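Local coordinates for ABC transporter periplasmic-binding protein YtfQ (Mycobacterium smegmatis, PDB 6HB0) that probably captures a sugar, L-arabinofuranose being the likely one, outside the membrane and passes it to an ABC transporter, at residues A[249-255]-A[295-301]; A[210-216]-A[237-243]; A[33-37]-A[262-266]; A[128-132]-A[291-295]. All coordinates share one frame; numbering follows the deposited sequence. Where two conformers were deposited one is given.

Contact 1: residues A[249-255]-A[295-301]; sequences MQALADG and FDQAQAK. With ZN (zinc ion), chain G.
A Met-aromatic contact joins helix 246-253 to Phe-295 at the end of strand 292-295, just ahead of helix 297-319. In the conformer described here, one of two modelled for Met-249, the side chain bends along its length and lays its end over one face of the Phe-295 ring. Met-249 CE stands 3.7 Å from the centroid of the Phe-295 ring, almost on the ring normal, while Met-249 SD lies off centre, 3.3 Å from Phe-295 CD2. Leu-252 meets the same residue nearer its backbone. Its CG is anti to the backbone N (chi1 179°), which carries Leu-252 CD2 to 3.5 Å from Phe-295 CB, with the two side chains roughly at right angles; Leu-252 CG rests 3.7 Å from Ala-300 CB. In the fold, this is where the C-terminal helix of the periplasmic binding protein crosses a helix flanking the mixed sheet of its second lobe. The segment axes pass 8.1 Å apart at 118°, and the methyl of Ala-300 lies against Leu-252 and Ala-253. At the border, one of two conformers of Gln-297 places NE2 3.3 Å from Ala-253 O, a straight but long and tentative bond that arrives from above the carbonyl plane. There helix 246-253 ends in a Schellman motif, Gly-255 adopting positive phi. Helix 297-319 begins with a capping box, in which Asp-296 N gives to Gln-299 OE1 (2.9 Å) and Gln-299 N to Asp-296 OD1 (3.0 Å). The other oxygen of Asp-296, OD2, binds a zinc ion.

Contact 2: residues A[210-216]-A[237-243]; sequences VVFAQND and IKIVAVD
Val-211 and Val-240 lie at the middle of a parallel ladder between strands 210-213 and 238-242. Four backbone bonds build it: Val-211 N gives to Lys-238 O (2.8 Å), Val-240 N to Val-211 O, Ala-213 N to Val-240 O, and Val-242 N to Ala-213 O, the last the longest at 3.2 Å. Apolar contacts follow on both faces. On one, Val-210 CG1 meets Val-240 CG1 at 4.0 Å, and Phe-212, its CG swung anti to the backbone N (chi1 169°), turns a ring edge to the neighbouring strand, CE1 lying 3.8 Å from Val-242 CG2. On the other, Ala-213 CB and Ala-241 CB pair at 4.1 Å. Past the strand ends the contact turns polar and acidic. Asp-216 OD1 and Asp-243 OD2 stand 3.6 Å apart, their carboxylate planes 75° from one another; a salt bridge from Arg-34 to Asp-243, and a zinc ion and Thr-245 at Asp-216, probably ease the repulsion. Asn-215 OD1 caps the next helix at Met-218 N while its ND2 gives to Phe-189 O. The strands form a beta-alpha-beta crossover with helix 216-228, bordered in the sheet by strands 148-154 and 259-263, while Ala-133 and Val-137 of helix 126-140 cover the Phe-212 and Val-240 face.

Contact 3: residues A[33-37]-A[262-266]; sequences WRTAN and ECNPL. With ZN (zinc ion), chain F.
Arg-34 lies across Glu-262, its guanidinium stacked on the acid's side chain. One face of the group takes Glu-262 CG, which is 3.5 Å from Arg-34 NH1, and the carboxylate plane is turned only 22° from it. The opposite charges are near but beyond a salt bridge, Arg-34 NH2 and Glu-262 OE2 being 4.4 Å apart with the oxygen well out of plane. The arginine chain, with CG anti to its own N and bends at chi2 (67°) and chi3 (100°), also passes Pro-265, Arg-34 CG lying 3.9 Å from Pro-265 CD. Further along, Ala-36 CB presses on Leu-266 CD2 at 3.3 Å, tighter than a usual carbon contact.

The second shell fixes these groups. Arg-34 NH1 is claimed by Asp-243 and Glu-129 in salt bridges. Glu-262 OE1 accepts from Ala-244 N, and its OE2 from Asn-264 ND2 at 3.1 Å, a nitrogen that also gives to Glu-293. Next to Glu-262, Cys-263 SG binds a zinc ion at 2.3 Å, a site completed by Glu-128, Asp-292 and a water.

In this family sugars are generally bound in the cleft between two lobes. Here the loop 33-37, between strand 21-26 of the first sheet and helix 38-48, meets the end of strand 259-263 of the second, with Phe-126 and Glu-129 of helix 126-140 and strand 292-295 beside them.

Contact 4: residues A[128-132]-A[291-295]; sequences EEGRR and PDEAF. With ZN (zinc ion), chain F.
Arg-132 reaches from helix 126-140 to Asp-292 and Glu-293 of the edge strand 292-295. Its chain starts against the helix itself, Arg-132 CB and CG lying 3.6 Å and 3.3 Å from Glu-128 O. Arg-132 CD lies 3.2 Å from Glu-128 OE1, and a bend at chi3 (54°) turns the guanidinium toward the strand. Arg-132 NH1 comes back to Glu-128 OE1 in a salt bridge of 2.8 Å, lying on the anti side of that oxygen and somewhat out of the carboxylate plane; it also gives to Glu-262 O. Arg-132 NH2, at the other corner, donates to Glu-293 O at 2.7 Å, approaching from above the carbonyl plane, with Ala-294 CB beside it at the guanidinium edge. Over one face lies the carboxylate of Asp-292, stacked with planes 22° apart; the pairing of Arg-132 NH1 with Asp-292 OD2 is long, at 3.8 Å, and rests on charge, since no N-H points at it.

Glu-128 and Asp-292 come toward each other from opposite directions and share a zinc ion, held by Glu-128 OE2 at 2.0 Å and Asp-292 OD1 at 1.9 Å, with Cys-263 and a water completing the site. Glu-128 divides its oxygens between metal and arginine; Asp-292 gives OD1 to the metal and lies as a whole over the guanidinium face. Zinc ion and guanidinium together probably offset the repulsion of two carboxylates brought so close, and so tie helix to strand by metal, charge and a hydrogen bond rather than by apolar contact.

How the contacts relate
From the N terminus, residues 33-37, a loop of the first lobe, open the longest loop, which contact 3 closes at 262-266. Before that, 128-132 begins the loop that contact 4 closes at 291-295, so these two cross. Contact 2, a short loop of 210-216 with 237-243, is nested inside both. The next helix supplies 249-255 for contact 1, whose loop ends at 295-301 and crosses contacts 3 and 4; contact 4 shares Phe-295 with it. Strands 238-242, 259-263 and 292-295, side by side in one sheet, link contacts 2, 3 and 4, and one zinc ion is common to contacts 3 and 4. Together they fasten the first-lobe loop, the second sheet, helix 126-140 and the C-terminal helix.

Contact 1: residues A[249-255]-A[295-301]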
loop_
_atom_site.group_PDB
_atom_site.type_symbol
_atom_site.label_atom_id
_atom_site.label_comp_id
_atom_site.label_asym_id
_atom_site.label_seq_id
_atom_site.Cartn_x
_atom_site.Cartn_y
_atom_site.Cartn_z
ATOM N N MET A 249 7.119 -3.718 12.681
ATOM C CA MET A 249 8.238 -4.654 12.625
ATOM C C MET A 249 8.934 -4.824 13.974
ATOM O O MET A 249 9.435 -5.892 14.264
ATOM C CB MET A 249 9.253 -4.195 11.579
ATOM C CG MET A 249 8.685 -4.078 10.190
ATOM S SD MET A 249 8.907 -5.653 9.409
ATOM C CE MET A 249 10.709 -5.580 9.236
ATOM N N GLN A 250 8.971 -3.776 14.792
ATOM C CA GLN A 250 9.549 -3.884 16.106
ATOM C C GLN A 250 8.724 -4.824 16.993
ATOM O O GLN A 250 9.263 -5.702 17.683
ATOM C CB GLN A 250 9.721 -2.513 16.786
ATOM C CG GLN A 250 10.437 -2.597 18.142
ATOM C CD GLN A 250 11.845 -3.143 18.006
ATOM O OE1 GLN A 250 12.662 -2.613 17.266
ATOM N NE2 GLN A 250 12.098 -4.260 18.639
ATOM N N ALA A 251 7.417 -4.653 16.968
ATOM C CA ALA A 251 6.501 -5.600 17.665
ATOM C C ALA A 251 6.679 -7.038 17.223
ATOM O O ALA A 251 6.711 -7.961 18.028
ATOM C CB ALA A 251 5.061 -5.164 17.466
ATOM N N LEU A 252 6.826 -7.229 15.931
ATOM C CA LEU A 252 7.035 -8.530 15.362
ATOM C C LEU A 252 8.368 -9.130 15.799
ATOM O O LEU A 252 8.443 -10.292 16.177
ATOM C CB LEU A 252 6.933 -8.403 13.840
ATOM C CG LEU A 252 7.116 -9.560 12.939
ATOM C CD1 LEU A 252 6.146 -10.631 13.310
ATOM C CD2 LEU A 252 6.939 -9.125 11.499
ATOM N N ALA A 253 9.418 -8.325 15.752
ATOM C CA ALA A 253 10.721 -8.747 16.238
ATOM C C ALA A 253 10.682 -9.100 17.735
ATOM O O ALA A 253 11.279 -10.076 18.130
ATOM C CB ALA A 253 11.762 -7.678 15.949
ATOM N N ASP A 254 9.928 -8.343 18.529
ATOM C CA ASP A 254 9.695 -8.655 19.939
ATOM C C ASP A 254 8.754 -9.865 20.185
ATOM O O ASP A 254 8.495 -10.178 21.338
ATOM C CB ASP A 254 9.128 -7.443 20.687
ATOM C CG ASP A 254 10.087 -6.247 20.723
ATOM O OD1 ASP A 254 11.287 -6.402 20.393
ATOM O OD2 ASP A 254 9.626 -5.141 21.068
ATOM N N GLY A 255 8.226 -10.495 19.138
ATOM C CA GLY A 255 7.278 -11.614 19.286
ATOM C C GLY A 255 5.856 -11.221 19.703
ATOM O O GLY A 255 5.077 -12.060 20.013
ATOM N N PHE A 295 6.872 -10.429 6.669
ATOM C CA PHE A 295 7.819 -10.824 7.688
ATOM C C PHE A 295 7.141 -11.634 8.758
ATOM O O PHE A 295 6.059 -11.277 9.232
ATOM C CB PHE A 295 8.380 -9.577 8.354
ATOM C CG PHE A 295 9.120 -8.693 7.414
ATOM C CD1 PHE A 295 10.442 -8.972 7.102
ATOM C CD2 PHE A 295 8.489 -7.609 6.790
ATOM C CE1 PHE A 295 11.141 -8.174 6.221
ATOM C CE2 PHE A 295 9.187 -6.809 5.908
ATOM C CZ PHE A 295 10.522 -7.088 5.629
ATOM N N ASP A 296 7.766 -12.731 9.133
ATOM C CA ASP A 296 7.512 -13.344 10.428
ATOM C C ASP A 296 8.524 -12.793 11.427
ATOM O O ASP A 296 9.301 -11.888 11.083
ATOM C CB ASP A 296 7.522 -14.884 10.318
ATOM C CG ASP A 296 8.849 -15.446 9.806
ATOM O OD1 ASP A 296 9.885 -14.733 9.746
ATOM O OD2 ASP A 296 8.809 -16.652 9.489
ATOM N N GLN A 297 8.540 -13.327 12.648
ATOM C CA GLN A 297 9.387 -12.768 13.716
ATOM C C GLN A 297 10.873 -12.888 13.383
ATOM O O GLN A 297 11.628 -11.927 13.570
ATOM C CB GLN A 297 9.147 -13.440 15.085
ATOM C CG GLN A 297 10.233 -13.093 16.120
ATOM C CD GLN A 297 10.085 -13.837 17.453
ATOM O OE1 GLN A 297 9.861 -15.035 17.475
ATOM N NE2 GLN A 297 10.217 -13.118 18.561
ATOM N N ALA A 298 11.287 -14.062 12.917
ATOM C CA ALA A 298 12.705 -14.278 12.599
ATOM C C ALA A 298 13.142 -13.320 11.501
ATOM O O ALA A 298 14.178 -12.690 11.638
ATOM C CB ALA A 298 12.963 -15.680 12.180
ATOM N N GLN A 299 12.328 -13.160 10.458
ATOM C CA GLN A 299 12.686 -12.275 9.366
ATOM C C GLN A 299 12.738 -10.806 9.854
ATOM O O GLN A 299 13.624 -10.036 9.460
ATOM C CB GLN A 299 11.740 -12.381 8.205
ATOM C CG GLN A 299 11.676 -13.671 7.390
ATOM C CD GLN A 299 10.446 -13.660 6.404
ATOM O OE1 GLN A 299 9.257 -13.741 6.820
ATOM N NE2 GLN A 299 10.730 -13.550 5.071
ATOM N N ALA A 300 11.813 -10.387 10.719
ATOM C CA ALA A 300 11.820 -9.001 11.187
ATOM C C ALA A 300 13.063 -8.713 12.050
ATOM O O ALA A 300 13.605 -7.614 12.037
ATOM C CB ALA A 300 10.581 -8.701 12.004
ATOM N N LYS A 301 13.461 -9.698 12.841
ATOM C CA LYS A 301 14.605 -9.581 13.755
ATOM C C LYS A 301 15.895 -9.397 12.969
ATOM O O LYS A 301 16.762 -8.633 13.385
ATOM C CB LYS A 301 14.683 -10.817 14.657
ATOM C CG LYS A 301 15.436 -10.620 15.948
ATOM C CD LYS A 301 15.367 -11.896 16.773
ATOM C CE LYS A 301 14.089 -11.947 17.609
ATOM N NZ LYS A 301 13.691 -13.355 17.930
HETATM ZN ZN ZN G . 10.146 -17.545 8.217
HETATM O O HOH W 1 10.785 -18.292 10.466
#

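Contact 2: residues A[210-216]-A[237-243]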
loop_
_atom_site.group_PDB
_atom_site.type_symbol
_atom_site.label_atom_id
_atom_site.label_comp_id
_atom_site.label_asym_id
_atom_site.label_seq_id
_atom_site.Cartn_x
_atom_site.Cartn_y
_atom_site.Cartn_z
ATOM N N VAL A 210 -6.806 -15.215 17.039
ATOM C CA VAL A 210 -6.039 -14.371 16.144
ATOM C C VAL A 210 -6.733 -13.046 15.978
ATOM O O VAL A 210 -7.956 -13.023 15.868
ATOM C CB VAL A 210 -5.961 -14.992 14.743
ATOM C CG1 VAL A 210 -5.153 -14.068 13.818
ATOM C CG2 VAL A 210 -5.324 -16.370 14.789
ATOM N N VAL A 211 -5.957 -11.962 15.985
ATOM C CA VAL A 211 -6.434 -10.682 15.472
ATOM C C VAL A 211 -5.817 -10.348 14.124
ATOM O O VAL A 211 -4.626 -10.498 13.915
ATOM C CB VAL A 211 -6.473 -9.515 16.503
ATOM C CG1 VAL A 211 -5.932 -9.879 17.851
ATOM C CG2 VAL A 211 -6.133 -8.129 15.917
ATOM N N PHE A 212 -6.661 -9.992 13.172
ATOM C CA PHE A 212 -6.221 -9.441 11.932
ATOM C C PHE A 212 -6.444 -7.929 12.010
ATOM O O PHE A 212 -7.566 -7.450 12.131
ATOM C CB PHE A 212 -6.974 -10.022 10.765
ATOM C CG PHE A 212 -6.734 -9.289 9.475
ATOM C CD1 PHE A 212 -5.448 -8.987 9.074
ATOM C CD2 PHE A 212 -7.781 -8.880 8.676
ATOM C CE1 PHE A 212 -5.203 -8.314 7.881
ATOM C CE2 PHE A 212 -7.541 -8.218 7.495
ATOM C CZ PHE A 212 -6.246 -7.927 7.101
ATOM N N ALA A 213 -5.348 -7.205 12.006
ATOM C CA ALA A 213 -5.351 -5.733 12.087
ATOM C C ALA A 213 -5.048 -5.196 10.701
ATOM O O ALA A 213 -4.000 -5.485 10.135
ATOM C CB ALA A 213 -4.295 -5.283 13.040
ATOM N N GLN A 214 -5.969 -4.437 10.146
ATOM C CA GLN A 214 -5.809 -3.940 8.797
ATOM C C GLN A 214 -4.759 -2.834 8.671
ATOM O O GLN A 214 -4.500 -2.418 7.558
ATOM C CB GLN A 214 -7.133 -3.419 8.245
ATOM C CG GLN A 214 -8.102 -4.486 7.935
ATOM C CD GLN A 214 -9.359 -3.928 7.328
ATOM O OE1 GLN A 214 -9.461 -2.720 7.097
ATOM N NE2 GLN A 214 -10.349 -4.806 7.079
ATOM N N ASN A 215 -4.177 -2.360 9.766
ATOM C CA ASN A 215 -2.927 -1.605 9.706
ATOM C C ASN A 215 -2.116 -1.794 10.978
ATOM O O ASN A 215 -2.592 -2.388 11.955
ATOM C CB ASN A 215 -3.119 -0.104 9.339
ATOM C CG ASN A 215 -3.492 0.761 10.510
ATOM O OD1 ASN A 215 -4.038 0.280 11.518
ATOM N ND2 ASN A 215 -3.217 2.066 10.382
ATOM N N ASP A 216 -0.882 -1.278 10.967
ATOM C CA ASP A 216 0.036 -1.450 12.074
ATOM C C ASP A 216 -0.476 -0.759 13.332
ATOM O O ASP A 216 -0.404 -1.328 14.395
ATOM C CB ASP A 216 1.480 -0.975 11.736
ATOM C CG ASP A 216 1.602 0.554 11.512
ATOM O OD1 ASP A 216 0.631 1.180 11.010
ATOM O OD2 ASP A 216 2.685 1.124 11.803
ATOM N N ILE A 237 -2.786 -14.762 22.006
ATOM C CA ILE A 237 -3.560 -14.259 20.880
ATOM C C ILE A 237 -2.524 -13.786 19.873
ATOM O O ILE A 237 -1.695 -12.914 20.166
ATOM C CB ILE A 237 -4.465 -13.079 21.280
ATOM C CG1 ILE A 237 -5.516 -13.539 22.306
ATOM C CG2 ILE A 237 -5.151 -12.521 20.047
ATOM C CD1 ILE A 237 -6.457 -12.459 22.833
ATOM N N LYS A 238 -2.565 -14.379 18.701
ATOM C CA LYS A 238 -1.665 -14.058 17.624
ATOM C C LYS A 238 -2.202 -12.833 16.868
ATOM O O LYS A 238 -3.407 -12.577 16.834
ATOM C CB LYS A 238 -1.551 -15.253 16.717
ATOM C CG LYS A 238 -0.865 -16.429 17.408
ATOM C CD LYS A 238 -0.380 -17.474 16.408
ATOM C CE LYS A 238 0.388 -18.626 17.062
ATOM N NZ LYS A 238 0.809 -18.401 18.475
ATOM N N ILE A 239 -1.290 -12.066 16.283
ATOM C CA ILE A 239 -1.645 -10.844 15.581
ATOM C C ILE A 239 -1.009 -10.888 14.199
ATOM O O ILE A 239 0.231 -11.111 14.052
ATOM C CB ILE A 239 -1.134 -9.628 16.325
ATOM C CG1 ILE A 239 -1.814 -9.516 17.678
ATOM C CG2 ILE A 239 -1.411 -8.372 15.510
ATOM C CD1 ILE A 239 -1.280 -8.423 18.540
ATOM N N VAL A 240 -1.849 -10.771 13.188
ATOM C CA VAL A 240 -1.371 -10.640 11.808
ATOM C C VAL A 240 -1.818 -9.243 11.348
ATOM O O VAL A 240 -2.986 -8.862 11.577
ATOM C CB VAL A 240 -1.839 -11.763 10.892
ATOM C CG1 VAL A 240 -3.348 -11.963 10.929
ATOM C CG2 VAL A 240 -1.401 -11.539 9.451
ATOM N N ALA A 241 -0.892 -8.458 10.783
ATOM C CA ALA A 241 -1.181 -7.045 10.425
ATOM C C ALA A 241 -0.704 -6.675 9.064
ATOM O O ALA A 241 0.143 -7.331 8.495
ATOM C CB ALA A 241 -0.629 -6.111 11.458
ATOM N N VAL A 242 -1.267 -5.610 8.516
ATOM C CA VAL A 242 -0.761 -4.996 7.312
ATOM C C VAL A 242 0.085 -3.785 7.664
ATOM O O VAL A 242 -0.238 -3.057 8.581
ATOM C CB VAL A 242 -1.928 -4.589 6.417
ATOM C CG1 VAL A 242 -1.419 -4.016 5.107
ATOM C CG2 VAL A 242 -2.856 -5.787 6.170
ATOM N N ASP A 243 1.162 -3.575 6.899
ATOM C CA ASP A 243 2.073 -2.390 6.939
ATOM C C ASP A 243 3.396 -2.760 7.644
ATOM O O ASP A 243 3.460 -2.953 8.858
ATOM C CB ASP A 243 1.520 -1.146 7.634
ATOM C CG ASP A 243 0.313 -0.526 6.969
ATOM O OD1 ASP A 243 0.072 -0.668 5.763
ATOM O OD2 ASP A 243 -0.385 0.163 7.715
#

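Contact 3: residues A[33-37]-A[262-266]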
loop_
_atom_site.group_PDB
_atom_site.type_symbol
_atom_site.label_atom_id
_atom_site.label_comp_id
_atom_site.label_asym_id
_atom_site.label_seq_id
_atom_site.Cartn_x
_atom_site.Cartn_y
_atom_site.Cartn_z
ATOM N N TRP A 33 -3.334 6.481 0.723
ATOM C CA TRP A 33 -3.118 5.239 1.476
ATOM C C TRP A 33 -1.810 4.471 1.215
ATOM O O TRP A 33 -1.154 3.999 2.149
ATOM C CB TRP A 33 -4.298 4.317 1.164
ATOM C CG TRP A 33 -5.650 4.896 1.574
ATOM C CD1 TRP A 33 -6.727 5.185 0.758
ATOM C CD2 TRP A 33 -6.054 5.221 2.912
ATOM N NE1 TRP A 33 -7.784 5.671 1.526
ATOM C CE2 TRP A 33 -7.398 5.703 2.844
ATOM C CE3 TRP A 33 -5.417 5.142 4.168
ATOM C CZ2 TRP A 33 -8.114 6.116 3.993
ATOM C CZ3 TRP A 33 -6.129 5.572 5.315
ATOM C CH2 TRP A 33 -7.468 6.050 5.212
ATOM N N ARG A 34 -1.467 4.303 -0.056
ATOM C CA ARG A 34 -0.244 3.575 -0.457
ATOM C C ARG A 34 0.292 4.316 -1.672
ATOM O O ARG A 34 0.175 3.876 -2.806
ATOM C CB ARG A 34 -0.573 2.103 -0.770
ATOM C CG ARG A 34 0.578 1.114 -0.655
ATOM C CD ARG A 34 1.065 0.945 0.760
ATOM N NE ARG A 34 0.576 -0.250 1.464
ATOM C CZ ARG A 34 0.573 -0.340 2.794
ATOM N NH1 ARG A 34 0.173 -1.436 3.395
ATOM N NH2 ARG A 34 0.985 0.676 3.535
ATOM N N THR A 35 0.840 5.490 -1.404
ATOM C CA THR A 35 1.193 6.469 -2.420
ATOM C C THR A 35 2.715 6.596 -2.500
ATOM O O THR A 35 3.415 6.658 -1.464
ATOM C CB THR A 35 0.548 7.827 -2.071
ATOM O OG1 THR A 35 -0.873 7.645 -1.959
ATOM C CG2 THR A 35 0.856 8.870 -3.140
ATOM N N ALA A 36 3.238 6.584 -3.724
ATOM C CA ALA A 36 4.649 6.844 -3.913
ATOM C C ALA A 36 4.909 8.291 -3.435
ATOM O O ALA A 36 4.119 9.205 -3.655
ATOM C CB ALA A 36 5.043 6.683 -5.364
ATOM N N ASN A 37 5.998 8.453 -2.720
ATOM C CA ASN A 37 6.331 9.693 -2.066
ATOM C C ASN A 37 7.242 10.455 -3.030
ATOM O O ASN A 37 7.803 9.865 -3.970
ATOM C CB ASN A 37 7.024 9.327 -0.800
ATOM C CG ASN A 37 8.353 8.637 -1.058
ATOM O OD1 ASN A 37 9.279 9.305 -1.457
ATOM N ND2 ASN A 37 8.444 7.327 -0.863
ATOM N N GLU A 262 2.681 -6.452 3.398
ATOM C CA GLU A 262 2.507 -5.138 2.772
ATOM C C GLU A 262 2.613 -5.301 1.310
ATOM O O GLU A 262 3.441 -6.078 0.849
ATOM C CB GLU A 262 3.560 -4.150 3.246
ATOM C CG GLU A 262 3.340 -2.757 2.670
ATOM C CD GLU A 262 4.365 -1.729 3.090
ATOM O OE1 GLU A 262 4.673 -1.695 4.289
ATOM O OE2 GLU A 262 4.827 -0.912 2.227
ATOM N N CYS A 263 1.758 -4.607 0.560
ATOM C CA CYS A 263 1.908 -4.440 -0.859
ATOM C C CYS A 263 2.481 -3.025 -1.007
ATOM O O CYS A 263 1.859 -2.046 -0.585
ATOM C CB CYS A 263 0.586 -4.532 -1.600
ATOM S SG CYS A 263 0.763 -4.436 -3.397
ATOM N N ASN A 264 3.649 -2.910 -1.597
ATOM C CA ASN A 264 4.291 -1.608 -1.731
ATOM C C ASN A 264 3.557 -0.657 -2.697
ATOM O O ASN A 264 2.900 -1.050 -3.636
ATOM C CB ASN A 264 5.715 -1.728 -2.279
ATOM C CG ASN A 264 6.698 -2.333 -1.331
ATOM O OD1 ASN A 264 7.712 -2.831 -1.789
ATOM N ND2 ASN A 264 6.463 -2.259 -0.045
ATOM N N PRO A 265 3.714 0.642 -2.448
ATOM C CA PRO A 265 3.433 1.561 -3.542
ATOM C C PRO A 265 4.495 1.455 -4.628
ATOM O O PRO A 265 5.506 0.707 -4.522
ATOM C CB PRO A 265 3.510 2.927 -2.874
ATOM C CG PRO A 265 4.547 2.735 -1.835
ATOM C CD PRO A 265 4.369 1.306 -1.327
ATOM N N LEU A 266 4.257 2.186 -5.691
ATOM C CA LEU A 266 5.248 2.398 -6.730
ATOM C C LEU A 266 6.570 2.765 -6.057
ATOM O O LEU A 266 6.583 3.555 -5.120
ATOM C CB LEU A 266 4.758 3.596 -7.540
ATOM C CG LEU A 266 5.683 4.218 -8.544
ATOM C CD1 LEU A 266 4.757 4.886 -9.531
ATOM C CD2 LEU A 266 6.596 5.258 -7.953
HETATM ZN ZN ZN F . 1.418 -6.547 -3.874
HETATM O O HOH W 2 1.953 -6.615 -5.823
#

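Contact 4: residues A[128-132]-A[291-295]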
loop_
_atom_site.group_PDB
_atom_site.type_symbol
_atom_site.label_atom_id
_atom_site.label_comp_id
_atom_site.label_asym_id
_atom_site.label_seq_id
_atom_site.Cartn_x
_atom_site.Cartn_y
_atom_site.Cartn_z
ATOM N N GLU A 128 -5.128 -7.988 -2.315
ATOM C CA GLU A 128 -4.004 -8.903 -2.190
ATOM C C GLU A 128 -3.402 -8.869 -0.785
ATOM O O GLU A 128 -3.068 -9.913 -0.240
ATOM C CB GLU A 128 -2.975 -8.584 -3.272
ATOM C CG GLU A 128 -1.662 -9.327 -3.187
ATOM C CD GLU A 128 -0.508 -8.341 -3.082
ATOM O OE1 GLU A 128 -0.058 -8.058 -1.936
ATOM O OE2 GLU A 128 -0.120 -7.758 -4.138
ATOM N N GLU A 129 -3.257 -7.698 -0.172
ATOM C CA GLU A 129 -2.787 -7.616 1.210
ATOM C C GLU A 129 -3.637 -8.426 2.179
ATOM O O GLU A 129 -3.117 -9.213 2.961
ATOM C CB GLU A 129 -2.711 -6.161 1.746
ATOM C CG GLU A 129 -1.584 -5.336 1.087
ATOM C CD GLU A 129 -1.555 -3.877 1.562
ATOM O OE1 GLU A 129 -2.670 -3.286 1.727
ATOM O OE2 GLU A 129 -0.411 -3.331 1.753
ATOM N N GLY A 130 -4.944 -8.199 2.134
ATOM C CA GLY A 130 -5.846 -8.943 2.987
ATOM C C GLY A 130 -5.754 -10.413 2.687
ATOM O O GLY A 130 -5.717 -11.204 3.576
ATOM N N ARG A 131 -5.714 -10.772 1.422
ATOM C CA ARG A 131 -5.658 -12.169 1.059
ATOM C C ARG A 131 -4.441 -12.839 1.608
ATOM O O ARG A 131 -4.509 -13.993 2.072
ATOM C CB ARG A 131 -5.679 -12.345 -0.458
ATOM C CG ARG A 131 -5.738 -13.807 -0.908
ATOM C CD ARG A 131 -6.177 -13.885 -2.327
ATOM N NE ARG A 131 -6.166 -15.244 -2.823
ATOM C CZ ARG A 131 -6.493 -15.580 -4.079
ATOM N NH1 ARG A 131 -6.863 -14.658 -4.984
ATOM N NH2 ARG A 131 -6.425 -16.853 -4.434
ATOM N N ARG A 132 -3.298 -12.181 1.518
ATOM C CA ARG A 132 -2.052 -12.805 2.045
ATOM C C ARG A 132 -2.136 -12.946 3.571
ATOM O O ARG A 132 -1.623 -13.919 4.146
ATOM C CB ARG A 132 -0.817 -12.004 1.584
ATOM C CG ARG A 132 -0.629 -12.049 0.064
ATOM C CD ARG A 132 0.175 -10.889 -0.499
ATOM N NE ARG A 132 1.405 -10.826 0.209
ATOM C CZ ARG A 132 2.094 -9.727 0.515
ATOM N NH1 ARG A 132 1.788 -8.497 0.095
ATOM N NH2 ARG A 132 3.168 -9.902 1.259
ATOM N N PRO A 291 6.098 -4.378 -5.910
ATOM C CA PRO A 291 6.599 -5.415 -5.037
ATOM C C PRO A 291 5.888 -5.563 -3.695
ATOM O O PRO A 291 5.213 -4.647 -3.224
ATOM C CB PRO A 291 8.075 -4.996 -4.793
ATOM C CG PRO A 291 8.264 -3.706 -5.450
ATOM C CD PRO A 291 6.980 -3.199 -5.970
ATOM N N ASP A 292 6.110 -6.708 -3.062
ATOM C CA ASP A 292 5.559 -7.044 -1.783
ATOM C C ASP A 292 6.596 -7.241 -0.717
ATOM O O ASP A 292 7.760 -7.523 -1.006
ATOM C CB ASP A 292 4.759 -8.348 -1.944
ATOM C CG ASP A 292 3.521 -8.182 -2.807
ATOM O OD1 ASP A 292 2.963 -7.055 -2.844
ATOM O OD2 ASP A 292 3.081 -9.187 -3.412
ATOM N N GLU A 293 6.161 -7.119 0.535
ATOM C CA GLU A 293 6.944 -7.451 1.706
ATOM C C GLU A 293 6.120 -8.354 2.598
ATOM O O GLU A 293 4.860 -8.274 2.621
ATOM C CB GLU A 293 7.335 -6.216 2.506
ATOM C CG GLU A 293 8.179 -5.231 1.710
ATOM C CD GLU A 293 8.561 -3.959 2.469
ATOM O OE1 GLU A 293 9.013 -4.058 3.616
ATOM O OE2 GLU A 293 8.501 -2.871 1.870
ATOM N N ALA A 294 6.796 -9.211 3.355
ATOM C CA ALA A 294 6.139 -10.054 4.375
ATOM C C ALA A 294 7.206 -10.429 5.391
ATOM O O ALA A 294 8.319 -10.699 5.008
ATOM C CB ALA A 294 5.572 -11.288 3.775
ATOM N N PHE A 295 6.872 -10.429 6.669
ATOM C CA PHE A 295 7.819 -10.824 7.688
ATOM C C PHE A 295 7.141 -11.634 8.758
ATOM O O PHE A 295 6.059 -11.277 9.232
ATOM C CB PHE A 295 8.380 -9.577 8.354
ATOM C CG PHE A 295 9.120 -8.693 7.414
ATOM C CD1 PHE A 295 10.442 -8.972 7.102
ATOM C CD2 PHE A 295 8.489 -7.609 6.790
ATOM C CE1 PHE A 295 11.141 -8.174 6.221
ATOM C CE2 PHE A 295 9.187 -6.809 5.908
ATOM C CZ PHE A 295 10.522 -7.088 5.629
HETATM ZN ZN ZN F . 1.418 -6.547 -3.874
HETATM O O HOH W 2 1.953 -6.615 -5.823
#